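Long-range contacts in formate dehydrogenase (Staphylococcus aureus, PDB 6TTB), which oxidises formate to carbon dioxide, probably with NAD as the hydride acceptor: residues S142-V147 with G197-L202; K189-F194 with F210-Q215. All blocks are in the same frame, centred on the assembly; numbering follows the deposited sequence.

Interaction 1 of 2, residues S142-V147 with G197-L202. With NAD (nicotinamide-adenine-dinucleotide), chain C.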
ATOM      1  N   SER A 142      -9.303  15.766 -13.445  1.00 29.90           N
ATOM      2  CA  SER A 142      -8.916  14.732 -14.364  1.00 28.35           C
ATOM      3  C   SER A 142      -8.249  13.517 -13.671  1.00 29.45           C
ATOM      4  O   SER A 142      -8.135  12.439 -14.307  1.00 28.55           O
ATOM      5  CB  SER A 142      -8.053  15.323 -15.384  1.00 25.10           C
ATOM      6  OG  SER A 142      -6.773  15.545 -14.833  1.00 36.35           O
ATOM      7  N   ASN A 143      -7.769  13.679 -12.404  1.00 25.16           N
ATOM      8  CA  ASN A 143      -6.971  12.615 -11.765  1.00 24.04           C
ATOM      9  C   ASN A 143      -7.120  12.625 -10.236  1.00 21.65           C
ATOM     10  O   ASN A 143      -6.307  12.075  -9.471  1.00 25.88           O
ATOM     11  CB  ASN A 143      -5.529  12.672 -12.197  1.00 26.22           C
ATOM     12  CG  ASN A 143      -4.931  14.020 -11.870  1.00 30.82           C
ATOM     13  OD1 ASN A 143      -5.382  14.704 -10.932  1.00 30.13           O
ATOM     14  ND2 ASN A 143      -3.881  14.381 -12.592  1.00 30.51           N
ATOM     15  N   THR A 144      -8.222  13.152  -9.791  1.00 19.89           N
ATOM     16  CA  THR A 144      -8.502  13.156  -8.382  1.00 18.28           C
ATOM     17  C   THR A 144      -8.520  11.727  -7.869  1.00 17.88           C
ATOM     18  O   THR A 144      -7.849  11.439  -6.913  1.00 15.36           O
ATOM     19  CB  THR A 144      -9.735  14.019  -8.132  1.00 24.61           C
ATOM     20  OG1 THR A 144     -10.824  13.611  -8.988  1.00 25.93           O
ATOM     21  CG2 THR A 144      -9.421  15.472  -8.434  1.00 21.31           C
ATOM     22  N   VAL A 145      -9.261  10.808  -8.548  1.00 18.23           N
ATOM     23  CA  VAL A 145      -9.481   9.481  -7.966  1.00 14.78           C
ATOM     24  C   VAL A 145      -8.166   8.739  -7.884  1.00 16.08           C
ATOM     25  O   VAL A 145      -7.888   8.029  -6.881  1.00 16.16           O
ATOM     26  CB  VAL A 145     -10.429   8.636  -8.764  1.00 13.84           C
ATOM     27  CG1 VAL A 145     -10.408   7.229  -8.222  1.00 14.79           C
ATOM     28  CG2 VAL A 145     -11.824   9.204  -8.762  1.00 15.89           C
ATOM     29  N   SER A 146      -7.412   8.845  -8.985  1.00 14.28           N
ATOM     30  CA  SER A 146      -6.121   8.211  -9.060  1.00 13.84           C
ATOM     31  C   SER A 146      -5.335   8.525  -7.817  1.00 15.56           C
ATOM     32  O   SER A 146      -4.716   7.618  -7.233  1.00 18.12           O
ATOM     33  CB  SER A 146      -5.371   8.656 -10.260  1.00 12.91           C
ATOM     34  OG  SER A 146      -4.287   7.785 -10.525  1.00 10.95           O
ATOM     35  N   VAL A 147      -5.299   9.819  -7.460  1.00 14.73           N
ATOM     36  CA  VAL A 147      -4.441  10.274  -6.369  1.00 14.32           C
ATOM     37  C   VAL A 147      -4.991   9.736  -5.050  1.00 14.96           C
ATOM     38  O   VAL A 147      -4.228   9.249  -4.205  1.00 23.77           O
ATOM     39  CB  VAL A 147      -4.249  11.811  -6.401  1.00 16.22           C
ATOM     40  CG1 VAL A 147      -3.477  12.341  -5.237  1.00 15.63           C
ATOM     41  CG2 VAL A 147      -3.580  12.245  -7.693  1.00 17.16           C
ATOM     42  N   GLY A 197     -10.875  18.606   0.552  1.00 18.01           N
ATOM     43  CA  GLY A 197     -11.490  18.960  -0.708  1.00 16.52           C
ATOM     44  C   GLY A 197     -11.939  17.719  -1.452  1.00 20.35           C
ATOM     45  O   GLY A 197     -12.372  16.719  -0.818  1.00 23.23           O
ATOM     46  N   ARG A 198     -11.797  17.775  -2.798  1.00 18.97           N
ATOM     47  CA  ARG A 198     -12.178  16.667  -3.661  1.00 16.89           C
ATOM     48  C   ARG A 198     -11.417  15.412  -3.219  1.00 19.39           C
ATOM     49  O   ARG A 198     -12.036  14.428  -2.804  1.00 23.10           O
ATOM     50  CB  ARG A 198     -12.048  17.075  -5.139  1.00 17.60           C
ATOM     51  N   ILE A 199     -10.061  15.476  -3.214  1.00 17.88           N
ATOM     52  CA  ILE A 199      -9.262  14.282  -2.973  1.00 15.36           C
ATOM     53  C   ILE A 199      -9.322  13.916  -1.490  1.00 17.90           C
ATOM     54  O   ILE A 199      -9.224  12.745  -1.086  1.00 18.28           O
ATOM     55  CB  ILE A 199      -7.830  14.477  -3.443  1.00 12.56           C
ATOM     56  CG1 ILE A 199      -7.796  14.983  -4.857  1.00 12.83           C
ATOM     57  CG2 ILE A 199      -7.014  13.210  -3.327  1.00 10.93           C
ATOM     58  CD1 ILE A 199      -6.366  15.408  -5.288  1.00 15.08           C
ATOM     59  N   GLY A 200      -9.410  14.906  -0.644  1.00 19.16           N
ATOM     60  CA  GLY A 200      -9.488  14.520   0.750  1.00 20.69           C
ATOM     61  C   GLY A 200     -10.683  13.608   1.007  1.00 18.79           C
ATOM     62  O   GLY A 200     -10.597  12.660   1.831  1.00 15.21           O
ATOM     63  N   GLN A 201     -11.816  13.985   0.347  1.00 22.17           N
ATOM     64  CA  GLN A 201     -13.112  13.338   0.497  1.00 21.18           C
ATOM     65  C   GLN A 201     -13.141  11.961  -0.195  1.00 21.89           C
ATOM     66  O   GLN A 201     -13.731  10.998   0.327  1.00 18.42           O
ATOM     67  CB  GLN A 201     -14.157  14.283   0.005  1.00 19.10           C
ATOM     68  CG  GLN A 201     -14.662  15.175   1.135  1.00 30.86           C
ATOM     69  CD  GLN A 201     -15.543  16.283   0.613  1.00 29.23           C
ATOM     70  OE1 GLN A 201     -16.434  16.039  -0.209  1.00 29.94           O
ATOM     71  NE2 GLN A 201     -15.163  17.520   0.909  1.00 27.05           N
ATOM     72  N   LEU A 202     -12.466  11.870  -1.343  1.00 20.97           N
ATOM     73  CA  LEU A 202     -12.383  10.619  -2.058  1.00 24.92           C
ATOM     74  C   LEU A 202     -11.616   9.632  -1.181  1.00 29.53           C
ATOM     75  O   LEU A 202     -11.891   8.423  -1.161  1.00 39.02           O
ATOM     76  CB  LEU A 202     -11.677  10.832  -3.397  1.00 22.03           C
ATOM     77  CG  LEU A 202     -12.524  11.498  -4.481  1.00 19.40           C
ATOM     78  CD1 LEU A 202     -11.632  12.075  -5.626  1.00 21.23           C
ATOM     79  CD2 LEU A 202     -13.496  10.526  -5.023  1.00 15.24           C
TER
HETATM   80  PA  NAD C 401      -9.254  20.721  -3.534  1.00 52.06           P
HETATM   81  O1A NAD C 401      -9.263  22.187  -3.805  1.00 54.80           O
HETATM   82  O2A NAD C 401     -10.483  19.861  -3.756  1.00 45.39           O
HETATM   83  O5B NAD C 401      -8.621  20.428  -2.081  1.00 58.43           O
HETATM   84  C5B NAD C 401      -7.906  21.443  -1.348  1.00 50.36           C
HETATM   85  C4B NAD C 401      -8.694  21.762  -0.103  1.00 57.87           C
HETATM   86  O4B NAD C 401      -7.748  22.074   0.936  1.00 58.39           O
HETATM   87  C3B NAD C 401      -9.663  22.964  -0.218  1.00 59.55           C
HETATM   88  O3B NAD C 401     -11.054  22.644  -0.252  1.00 42.65           O
HETATM   89  C2B NAD C 401      -9.329  23.869   0.974  1.00 63.37           C
HETATM   90  O2B NAD C 401     -10.451  24.170   1.777  1.00 56.97           O
HETATM   91  C1B NAD C 401      -8.223  23.125   1.736  1.00 56.33           C
HETATM   92  N9A NAD C 401      -7.116  24.001   2.138  1.00 55.64           N
HETATM   93  C8A NAD C 401      -6.875  25.292   1.686  1.00 45.00           C
HETATM   94  N7A NAD C 401      -5.912  25.902   2.337  1.00 39.21           N
HETATM   95  C5A NAD C 401      -5.552  25.010   3.348  1.00 52.10           C
HETATM   96  C6A NAD C 401      -4.622  25.084   4.425  1.00 45.12           C
HETATM   97  N6A NAD C 401      -3.908  26.153   4.728  1.00 39.47           N
HETATM   98  N1A NAD C 401      -4.586  24.037   5.287  1.00 53.83           N
HETATM   99  C2A NAD C 401      -5.345  22.961   5.021  1.00 45.90           C
HETATM  100  N3A NAD C 401      -6.214  22.762   4.026  1.00 39.81           N
HETATM  101  C4A NAD C 401      -6.285  23.828   3.221  1.00 51.37           C
HETATM  102  O3  NAD C 401      -8.109  20.106  -4.391  1.00 50.79           O
HETATM  103  PN  NAD C 401      -7.945  18.570  -4.613  1.00 40.39           P
HETATM  104  O1N NAD C 401      -8.532  18.280  -5.970  1.00 49.67           O
HETATM  105  O2N NAD C 401      -8.476  17.831  -3.418  1.00 34.82           O
HETATM  106  O5D NAD C 401      -6.329  18.463  -4.658  1.00 47.43           O
HETATM  107  C5D NAD C 401      -5.602  18.148  -3.432  1.00 49.08           C
HETATM  108  C4D NAD C 401      -4.164  18.432  -3.693  1.00 53.44           C
HETATM  109  O4D NAD C 401      -3.593  17.271  -4.343  1.00 43.57           O
HETATM  110  C3D NAD C 401      -3.957  19.644  -4.632  1.00 57.97           C
HETATM  111  O3D NAD C 401      -3.372  20.756  -3.972  1.00 70.15           O
HETATM  112  C2D NAD C 401      -3.125  19.095  -5.795  1.00 54.30           C
HETATM  113  O2D NAD C 401      -1.959  19.837  -6.127  1.00 49.84           O
HETATM  114  C1D NAD C 401      -2.732  17.689  -5.380  1.00 47.46           C
HETATM  115  N1N NAD C 401      -2.875  16.789  -6.534  1.00 36.45           N
HETATM  116  C2N NAD C 401      -1.759  16.001  -6.953  1.00 38.54           C
HETATM  117  C3N NAD C 401      -1.872  15.127  -8.058  1.00 33.32           C
HETATM  118  C7N NAD C 401      -0.795  14.075  -8.326  1.00 35.01           C
HETATM  119  O7N NAD C 401      -0.647  13.661  -9.475  1.00 34.37           O
HETATM  120  N7N NAD C 401      -0.059  13.611  -7.296  1.00 36.40           N
HETATM  121  C4N NAD C 401      -3.053  15.238  -8.881  1.00 37.05           C
HETATM  122  C5N NAD C 401      -4.133  16.048  -8.468  1.00 37.60           C
HETATM  123  C6N NAD C 401      -4.010  16.838  -7.308  1.00 37.32           C
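The start of helix 198-207, in the glycine-rich turn that fits the Rossmann-type GxGxxG pattern, packs here against the start of helix 144-160 at the NAD pocket. Between the two segments the contact is apolar. Thr-144 sits in the fork between Ile-199 and Leu-202, its CB 3.9 Å from Ile-199 CG1 and 3.7 Å from Leu-202 CD1, the side chains crossing obliquely. Its chi1 of 52° turns OG1 back to a hydrogen bond with Gly-141 O and sets CG2 beside the backbone N, on the diphosphate side. One turn on, Val-147 CG1 meets Ile-199 CG2 at 4.1 Å.

The backbone amides at the start of helix 198-207 serve the cofactor. Arg-198 N donates to NAD O2A at 2.6 Å and Ile-199 N to NAD O2N at 2.8 Å, both with N-H...O angles of 167°, so consecutive amides of the first helical turn grip one oxygen on each phosphate. The helix dipole would probably add to this hold on negative charge. Asn-143, whose ND2 is hydrogen-bonded to Gly-327 O, brings OD1 close to the nicotinamide ring. Val-147 reaches that ring through its other branch, CG2, 3.3 Å from NAD C4N.

Interaction 2 of 2, residues K189-F194 with F210-Q215. With NAD (nicotinamide-adenine-dinucleotide), chain C.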
ATOM      1  N   LYS A 189      -6.987   2.363  13.436  1.00 20.59           N
ATOM      2  CA  LYS A 189      -6.089   3.492  13.535  1.00 18.44           C
ATOM      3  C   LYS A 189      -6.874   4.774  13.292  1.00 21.04           C
ATOM      4  O   LYS A 189      -7.941   4.758  12.630  1.00 18.72           O
ATOM      5  CB  LYS A 189      -4.973   3.385  12.499  1.00 24.11           C
ATOM      6  CG  LYS A 189      -4.150   2.097  12.539  1.00 23.43           C
ATOM      7  CD  LYS A 189      -2.883   2.239  13.323  1.00 23.81           C
ATOM      8  CE  LYS A 189      -2.360   0.911  13.823  1.00 25.27           C
ATOM      9  NZ  LYS A 189      -3.495  -0.002  14.038  1.00 27.85           N
ATOM     10  N   THR A 190      -6.322   5.912  13.773  1.00 17.86           N
ATOM     11  CA  THR A 190      -6.985   7.185  13.504  1.00 17.46           C
ATOM     12  C   THR A 190      -6.236   7.913  12.430  1.00 15.85           C
ATOM     13  O   THR A 190      -5.048   8.165  12.586  1.00 18.00           O
ATOM     14  CB  THR A 190      -7.072   8.069  14.755  1.00 20.03           C
ATOM     15  OG1 THR A 190      -7.702   7.313  15.817  1.00 25.03           O
ATOM     16  CG2 THR A 190      -7.754   9.406  14.527  1.00 13.94           C
ATOM     17  N   ILE A 191      -6.938   8.249  11.347  1.00 14.31           N
ATOM     18  CA  ILE A 191      -6.286   8.903  10.219  1.00 15.39           C
ATOM     19  C   ILE A 191      -6.744  10.347  10.099  1.00 16.86           C
ATOM     20  O   ILE A 191      -7.941  10.622  10.003  1.00 20.46           O
ATOM     21  CB  ILE A 191      -6.469   8.148   8.868  1.00 14.42           C
ATOM     22  CG1 ILE A 191      -6.096   6.663   8.938  1.00 13.83           C
ATOM     23  CG2 ILE A 191      -5.650   8.826   7.819  1.00 11.67           C
ATOM     24  CD1 ILE A 191      -4.916   6.384   9.842  1.00 14.73           C
ATOM     25  N   GLY A 192      -5.764  11.252   9.963  1.00 18.58           N
ATOM     26  CA  GLY A 192      -6.039  12.666   9.822  1.00 17.31           C
ATOM     27  C   GLY A 192      -5.866  13.072   8.380  1.00 19.66           C
ATOM     28  O   GLY A 192      -4.840  12.745   7.765  1.00 21.20           O
ATOM     29  N   ILE A 193      -6.931  13.667   7.810  1.00 19.21           N
ATOM     30  CA  ILE A 193      -6.900  14.129   6.428  1.00 21.07           C
ATOM     31  C   ILE A 193      -6.723  15.632   6.461  1.00 21.27           C
ATOM     32  O   ILE A 193      -7.641  16.346   6.826  1.00 22.57           O
ATOM     33  CB  ILE A 193      -8.177  13.679   5.619  1.00 20.89           C
ATOM     34  CG1 ILE A 193      -8.264  12.151   5.421  1.00 18.22           C
ATOM     35  CG2 ILE A 193      -8.306  14.402   4.294  1.00 15.42           C
ATOM     36  CD1 ILE A 193      -9.492  11.560   6.064  1.00 18.41           C
ATOM     37  N   PHE A 194      -5.515  16.088   6.121  1.00 22.01           N
ATOM     38  CA  PHE A 194      -5.247  17.501   6.029  1.00 19.84           C
ATOM     39  C   PHE A 194      -5.693  18.007   4.670  1.00 24.65           C
ATOM     40  O   PHE A 194      -5.009  17.810   3.688  1.00 35.87           O
ATOM     41  CB  PHE A 194      -3.770  17.727   6.163  1.00 18.34           C
ATOM     42  CG  PHE A 194      -3.372  19.171   6.098  1.00 20.16           C
ATOM     43  CD1 PHE A 194      -3.687  20.050   7.147  1.00 20.47           C
ATOM     44  CD2 PHE A 194      -2.648  19.653   5.011  1.00 17.27           C
ATOM     45  CE1 PHE A 194      -3.309  21.384   7.078  1.00 18.37           C
ATOM     46  CE2 PHE A 194      -2.200  20.962   4.972  1.00 15.99           C
ATOM     47  CZ  PHE A 194      -2.580  21.841   5.972  1.00 18.75           C
ATOM     48  N   PHE A 210     -12.524   0.508   6.224  1.00 22.40           N
ATOM     49  CA  PHE A 210     -11.397  -0.265   6.734  1.00 24.17           C
ATOM     50  C   PHE A 210     -11.376  -0.195   8.241  1.00 25.01           C
ATOM     51  O   PHE A 210     -10.474  -0.757   8.876  1.00 21.03           O
ATOM     52  CB  PHE A 210     -10.086   0.342   6.290  1.00 24.08           C
ATOM     53  CG  PHE A 210      -9.598  -0.132   4.965  1.00 23.80           C
ATOM     54  CD1 PHE A 210      -8.812  -1.278   4.869  1.00 27.93           C
ATOM     55  CD2 PHE A 210      -9.910   0.566   3.808  1.00 22.08           C
ATOM     56  CE1 PHE A 210      -8.365  -1.728   3.625  1.00 30.60           C
ATOM     57  CE2 PHE A 210      -9.470   0.124   2.562  1.00 21.14           C
ATOM     58  CZ  PHE A 210      -8.664  -0.995   2.472  1.00 28.61           C
ATOM     59  N   ASN A 211     -12.328   0.576   8.781  1.00 25.42           N
ATOM     60  CA  ASN A 211     -12.658   0.508  10.189  1.00 27.67           C
ATOM     61  C   ASN A 211     -11.557   1.170  11.008  1.00 27.95           C
ATOM     62  O   ASN A 211     -10.780   0.533  11.726  1.00 27.96           O
ATOM     63  CB  ASN A 211     -12.964  -0.905  10.666  1.00 29.82           C
ATOM     64  CG  ASN A 211     -13.722  -0.860  11.963  1.00 33.66           C
ATOM     65  OD1 ASN A 211     -13.424  -1.636  12.883  1.00 35.55           O
ATOM     66  ND2 ASN A 211     -14.685   0.068  12.056  1.00 29.87           N
ATOM     67  N   VAL A 212     -11.686   2.464  11.076  1.00 27.35           N
ATOM     68  CA  VAL A 212     -10.605   3.397  11.227  1.00 28.69           C
ATOM     69  C   VAL A 212     -11.327   4.683  11.627  1.00 24.62           C
ATOM     70  O   VAL A 212     -12.423   4.900  11.159  1.00 31.57           O
ATOM     71  CB  VAL A 212      -9.848   3.492   9.851  1.00 28.84           C
ATOM     72  CG1 VAL A 212     -10.034   4.788   9.102  1.00 22.02           C
ATOM     73  CG2 VAL A 212      -8.384   3.076   9.917  1.00 26.61           C
ATOM     74  N   THR A 213     -10.820   5.422  12.597  1.00 20.27           N
ATOM     75  CA  THR A 213     -11.383   6.728  12.849  1.00 21.86           C
ATOM     76  C   THR A 213     -10.756   7.776  11.920  1.00 22.32           C
ATOM     77  O   THR A 213      -9.532   7.882  11.859  1.00 22.69           O
ATOM     78  CB  THR A 213     -11.214   7.122  14.308  1.00 21.52           C
ATOM     79  OG1 THR A 213     -12.098   6.241  14.984  1.00 24.08           O
ATOM     80  CG2 THR A 213     -11.642   8.544  14.560  1.00 19.43           C
ATOM     81  N   LEU A 214     -11.613   8.506  11.185  1.00 18.25           N
ATOM     82  CA  LEU A 214     -11.202   9.601  10.340  1.00 18.65           C
ATOM     83  C   LEU A 214     -11.402  10.915  11.076  1.00 22.82           C
ATOM     84  O   LEU A 214     -12.509  11.202  11.548  1.00 23.90           O
ATOM     85  CB  LEU A 214     -12.085   9.583   9.098  1.00 17.39           C
ATOM     86  CG  LEU A 214     -11.919   8.334   8.268  1.00 17.12           C
ATOM     87  CD1 LEU A 214     -12.340   8.579   6.844  1.00 16.55           C
ATOM     88  CD2 LEU A 214     -10.462   7.911   8.307  1.00 24.15           C
ATOM     89  N   GLN A 215     -10.362  11.764  11.049  1.00 21.77           N
ATOM     90  CA  GLN A 215     -10.482  13.194  11.300  1.00 20.08           C
ATOM     91  C   GLN A 215      -9.968  13.964  10.073  1.00 19.04           C
ATOM     92  O   GLN A 215      -9.061  13.534   9.401  1.00 21.80           O
ATOM     93  CB  GLN A 215      -9.467  13.604  12.349  1.00 23.43           C
ATOM     94  CG  GLN A 215      -9.627  12.981  13.706  1.00 21.18           C
ATOM     95  CD  GLN A 215      -8.430  13.265  14.581  1.00 18.80           C
ATOM     96  OE1 GLN A 215      -7.312  13.270  14.126  1.00 16.80           O
ATOM     97  NE2 GLN A 215      -8.655  13.367  15.879  1.00 22.80           N
TER
HETATM   98  PA  NAD C 401      -9.254  20.721  -3.534  1.00 52.06           P
HETATM   99  O1A NAD C 401      -9.263  22.187  -3.805  1.00 54.80           O
HETATM  100  O2A NAD C 401     -10.483  19.861  -3.756  1.00 45.39           O
HETATM  101  O5B NAD C 401      -8.621  20.428  -2.081  1.00 58.43           O
HETATM  102  C5B NAD C 401      -7.906  21.443  -1.348  1.00 50.36           C
HETATM  103  C4B NAD C 401      -8.694  21.762  -0.103  1.00 57.87           C
HETATM  104  O4B NAD C 401      -7.748  22.074   0.936  1.00 58.39           O
HETATM  105  C3B NAD C 401      -9.663  22.964  -0.218  1.00 59.55           C
HETATM  106  O3B NAD C 401     -11.054  22.644  -0.252  1.00 42.65           O
HETATM  107  C2B NAD C 401      -9.329  23.869   0.974  1.00 63.37           C
HETATM  108  O2B NAD C 401     -10.451  24.170   1.777  1.00 56.97           O
HETATM  109  C1B NAD C 401      -8.223  23.125   1.736  1.00 56.33           C
HETATM  110  N9A NAD C 401      -7.116  24.001   2.138  1.00 55.64           N
HETATM  111  C8A NAD C 401      -6.875  25.292   1.686  1.00 45.00           C
HETATM  112  N7A NAD C 401      -5.912  25.902   2.337  1.00 39.21           N
HETATM  113  C5A NAD C 401      -5.552  25.010   3.348  1.00 52.10           C
HETATM  114  C6A NAD C 401      -4.622  25.084   4.425  1.00 45.12           C
HETATM  115  N6A NAD C 401      -3.908  26.153   4.728  1.00 39.47           N
HETATM  116  N1A NAD C 401      -4.586  24.037   5.287  1.00 53.83           N
HETATM  117  C2A NAD C 401      -5.345  22.961   5.021  1.00 45.90           C
HETATM  118  N3A NAD C 401      -6.214  22.762   4.026  1.00 39.81           N
HETATM  119  C4A NAD C 401      -6.285  23.828   3.221  1.00 51.37           C
HETATM  120  O3  NAD C 401      -8.109  20.106  -4.391  1.00 50.79           O
HETATM  121  PN  NAD C 401      -7.945  18.570  -4.613  1.00 40.39           P
HETATM  122  O1N NAD C 401      -8.532  18.280  -5.970  1.00 49.67           O
HETATM  123  O2N NAD C 401      -8.476  17.831  -3.418  1.00 34.82           O
HETATM  124  O5D NAD C 401      -6.329  18.463  -4.658  1.00 47.43           O
HETATM  125  C5D NAD C 401      -5.602  18.148  -3.432  1.00 49.08           C
HETATM  126  C4D NAD C 401      -4.164  18.432  -3.693  1.00 53.44           C
HETATM  127  O4D NAD C 401      -3.593  17.271  -4.343  1.00 43.57           O
HETATM  128  C3D NAD C 401      -3.957  19.644  -4.632  1.00 57.97           C
HETATM  129  O3D NAD C 401      -3.372  20.756  -3.972  1.00 70.15           O
HETATM  130  C2D NAD C 401      -3.125  19.095  -5.795  1.00 54.30           C
HETATM  131  O2D NAD C 401      -1.959  19.837  -6.127  1.00 49.84           O
HETATM  132  C1D NAD C 401      -2.732  17.689  -5.380  1.00 47.46           C
HETATM  133  N1N NAD C 401      -2.875  16.789  -6.534  1.00 36.45           N
HETATM  134  C2N NAD C 401      -1.759  16.001  -6.953  1.00 38.54           C
HETATM  135  C3N NAD C 401      -1.872  15.127  -8.058  1.00 33.32           C
HETATM  136  C7N NAD C 401      -0.795  14.075  -8.326  1.00 35.01           C
HETATM  137  O7N NAD C 401      -0.647  13.661  -9.475  1.00 34.37           O
HETATM  138  N7N NAD C 401      -0.059  13.611  -7.296  1.00 36.40           N
HETATM  139  C4N NAD C 401      -3.053  15.238  -8.881  1.00 37.05           C
HETATM  140  C5N NAD C 401      -4.133  16.048  -8.468  1.00 37.60           C
HETATM  141  C6N NAD C 401      -4.010  16.838  -7.308  1.00 37.32           C
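Strands 190-194 and 213-217, the two strands of the beta-alpha-beta crossover through helix 198-207, pair in parallel in the Rossmann-type sheet of the NAD-binding domain. Their short segments run 22° apart. The register pairs Thr-190 with Thr-213, Ile-191 with Leu-214 and Gly-192 with Gln-215, and the amides donate alternately from either strand. The ladder opens with a bent bond, Thr-213 N to Lys-189 O, 130° at the hydrogen. Ile-191 N then donates to Thr-213 O at 2.7 Å, straighter and nearly along the C=O axis. Gln-215 N returns to Ile-191 O from above the carbonyl plane, at 2.9 Å. Ile-193 N closes the series on Gln-215 O, lying in the carbonyl plane.

On one face Thr-190 and Thr-213 lie side by side, Thr-190 OG1 3.8 Å from Thr-213 CB. The extended Gln-215 crosses Thr-190 obliquely, its OE1 3.9 Å from Thr-190 CG2, while its NE2 is hydrogen-bonded to Ser-239 OG. The other face is aliphatic: Leu-214 CD2 rests 4.0 Å from Ile-191 CB, and Leu-214 CD1 reaches Ile-193 CD1 at 4.2 Å. Beyond the pairing, Phe-194 lays a ring face over NAD C2A of the adenine.

Helix 198-207 packs on this aliphatic face through Leu-207 on Ile-191 and Ala-204 on Leu-214; helix 233-239 lies against Gln-215, and strand 242-245 hydrogen-bonds to Gly-192 and Phe-194.

How the interactions relate
The two contacts share one beta-alpha-beta unit: helix 198-207, whose first turn makes interaction 1, connects the strands paired in interaction 2. They touch where Gly-200 CA meets Ile-193 CG2 at 3.7 Å, and where the lack of a side chain lets the helix lie close to the strand. Their centres lie about 16 Å apart, and both are only partly buried. Interaction 2, farther from the chain's centre, is held by backbone bonds within a sheet; interaction 1 joins two helix starts by side-chain packing and gives two backbone amides to the diphosphate. Both reach NAD, the first at the diphosphate and nicotinamide, the second at the adenine, and both touch the second subunit.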